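Local coordinates for Non-structural protein 5 (Modoc virus, PDB 2WA2), which is the methyltransferase domain of a flavivirus NS5, binds S-adenosylmethionine and probably transfers its methyl group to the N7 and 2'-O positions of the viral RNA cap, at residues 165-170 with 193-198. The protein carries 4 engineered substitutions. Numbering follows the deposited sequence.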
loop_
_atom_site.group_PDB
_atom_site.type_symbol
_atom_site.label_atom_id
_atom_site.label_comp_id
_atom_site.label_asym_id
_atom_site.label_seq_id
_atom_site.Cartn_x
_atom_site.Cartn_y
_atom_site.Cartn_z
ATOM N N VAL A 165 -9.403 -13.330 5.078
ATOM C CA VAL A 165 -9.667 -12.041 5.723
ATOM C C VAL A 165 -8.885 -10.916 5.026
ATOM O O VAL A 165 -9.421 -9.835 4.766
ATOM C CB VAL A 165 -9.320 -12.054 7.252
ATOM C CG1 VAL A 165 -9.418 -10.661 7.861
ATOM C CG2 VAL A 165 -10.211 -13.036 8.007
ATOM N N GLU A 166 -7.604 -11.161 4.765
ATOM C CA GLU A 166 -6.772 -10.191 4.050
ATOM C C GLU A 166 -7.297 -9.915 2.628
ATOM O O GLU A 166 -7.298 -8.747 2.200
ATOM C CB GLU A 166 -5.318 -10.652 4.000
ATOM C CG GLU A 166 -4.644 -10.715 5.363
ATOM C CD GLU A 166 -3.174 -11.115 5.283
ATOM O OE1 GLU A 166 -2.841 -11.975 4.439
ATOM O OE2 GLU A 166 -2.368 -10.583 6.051
ATOM N N ALA A 167 -7.671 -10.975 1.900
ATOM C CA ALA A 167 -8.337 -10.804 0.556
ATOM C C ALA A 167 -9.564 -9.897 0.633
ATOM O O ALA A 167 -9.719 -8.988 -0.175
ATOM C CB ALA A 167 -8.713 -12.158 -0.041
ATOM N N SER A 168 -10.428 -10.122 1.623
ATOM C CA SER A 168 -11.660 -9.322 1.733
ATOM C C SER A 168 -11.354 -7.857 1.986
ATOM O O SER A 168 -11.951 -6.970 1.363
ATOM C CB SER A 168 -12.544 -9.870 2.879
ATOM O OG SER A 168 -13.158 -11.048 2.410
ATOM N N ARG A 169 -10.417 -7.588 2.900
ATOM C CA ARG A 169 -10.039 -6.203 3.171
ATOM C C ARG A 169 -9.367 -5.552 1.976
ATOM O O ARG A 169 -9.577 -4.367 1.708
ATOM C CB ARG A 169 -9.079 -6.121 4.357
ATOM C CG ARG A 169 -9.655 -6.690 5.624
ATOM C CD ARG A 169 -8.588 -6.740 6.652
ATOM N NE ARG A 169 -9.147 -7.211 7.912
ATOM C CZ ARG A 169 -8.447 -7.413 9.024
ATOM N NH1 ARG A 169 -7.136 -7.163 9.077
ATOM N NH2 ARG A 169 -9.082 -7.861 10.100
ATOM N N THR A 170 -8.552 -6.331 1.260
ATOM C CA THR A 170 -7.880 -5.835 0.060
ATOM C C THR A 170 -8.900 -5.437 -0.998
ATOM O O THR A 170 -8.796 -4.367 -1.582
ATOM C CB THR A 170 -6.900 -6.878 -0.487
ATOM O OG1 THR A 170 -5.895 -7.119 0.513
ATOM C CG2 THR A 170 -6.173 -6.341 -1.765
ATOM N N VAL A 193 -1.626 -3.174 -1.545
ATOM C CA VAL A 193 -2.400 -4.378 -1.834
ATOM C C VAL A 193 -1.898 -5.440 -0.860
ATOM O O VAL A 193 -0.871 -6.064 -1.078
ATOM C CB VAL A 193 -2.254 -4.844 -3.314
ATOM C CG1 VAL A 193 -3.178 -6.033 -3.614
ATOM C CG2 VAL A 193 -2.567 -3.678 -4.292
ATOM N N LEU A 194 -2.618 -5.606 0.249
ATOM C CA LEU A 194 -2.123 -6.446 1.351
ATOM C C LEU A 194 -1.957 -7.895 0.920
ATOM O O LEU A 194 -0.955 -8.520 1.225
ATOM C CB LEU A 194 -3.140 -6.400 2.504
ATOM C CG LEU A 194 -2.836 -7.347 3.672
ATOM C CD1 LEU A 194 -1.521 -6.943 4.323
ATOM C CD2 LEU A 194 -4.042 -7.285 4.646
ATOM N N ASN A 195 -2.985 -8.430 0.253
ATOM C CA ASN A 195 -2.942 -9.799 -0.254
ATOM C C ASN A 195 -3.169 -9.731 -1.751
ATOM O O ASN A 195 -4.338 -9.681 -2.185
ATOM C CB ASN A 195 -4.054 -10.645 0.395
ATOM C CG ASN A 195 -4.195 -12.046 -0.212
ATOM O OD1 ASN A 195 -3.645 -12.349 -1.278
ATOM N ND2 ASN A 195 -4.938 -12.917 0.476
ATOM N N PRO A 196 -2.076 -9.710 -2.537
ATOM C CA PRO A 196 -2.181 -9.607 -3.985
ATOM C C PRO A 196 -2.275 -10.951 -4.713
ATOM O O PRO A 196 -2.447 -10.934 -5.921
ATOM C CB PRO A 196 -0.857 -8.931 -4.363
ATOM C CG PRO A 196 0.115 -9.510 -3.396
ATOM C CD PRO A 196 -0.663 -9.683 -2.093
ATOM N N TYR A 197 -2.157 -12.079 -4.001
ATOM C CA TYR A 197 -2.166 -13.401 -4.676
ATOM C C TYR A 197 -3.525 -14.085 -4.732
ATOM O O TYR A 197 -3.709 -15.049 -5.465
ATOM C CB TYR A 197 -1.136 -14.350 -4.061
ATOM C CG TYR A 197 -1.280 -14.489 -2.571
ATOM C CD1 TYR A 197 -2.166 -15.408 -2.013
ATOM C CD2 TYR A 197 -0.509 -13.715 -1.725
ATOM C CE1 TYR A 197 -2.293 -15.531 -0.645
ATOM C CE2 TYR A 197 -0.613 -13.831 -0.364
ATOM C CZ TYR A 197 -1.510 -14.720 0.166
ATOM O OH TYR A 197 -1.619 -14.799 1.527
ATOM N N SER A 198 -4.480 -13.579 -3.976
ATOM C CA SER A 198 -5.825 -14.109 -3.995
ATOM C C SER A 198 -6.418 -13.932 -5.409
ATOM O O SER A 198 -6.234 -12.878 -6.043
ATOM C CB SER A 198 -6.646 -13.377 -2.931
ATOM O OG SER A 198 -8.018 -13.359 -3.246
HETATM O O HOH W 1 -1.229 -12.545 2.752
#
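A167 and N195 bring their CA atoms to 5.5 Å where segment 193-198, the last residue of strand 188-193 and the loop after it, runs past an early part of helix 163-183. The helix and the strand that follows it belong to the Rossmann-like fold of FtsJ-type methyltransferases, and the loop leads into helix 199-212, with S198 at its N-cap. One direct hydrogen bond joins the segments: N195 N donates to T170 OG1 at 3.2 Å, with an N-H...O angle of 156°. OG1 in turn donates to E166 O at 2.7 Å, from the face of that carbonyl opposite to T170 N, so the hydroxyl links the loop N-H to the helix carbonyl. With OG1 beside the backbone N (chi1 -62°) and CG2 anti to it, the threonine methyl meets V193 CG1 at 3.5 Å. On the OG1 side of the threonine, L194 crosses E166 at about a right angle, its CD2 lying 3.6 Å from E166 CG. The carboxylate beyond is shared: OE2 accepts from N160 N, and OE1 forms a salt bridge with K22. N195 CB packs on E166 CB, while ND2 bonds to A163 O near the helix start. On the loop side, N195 OD1 accepts from S198 N in an Asx motif and sits over the centre of the Y197 ring, 3.2 Å above its plane. Further along, A167 CB touches S198 OG at 3.5 Å.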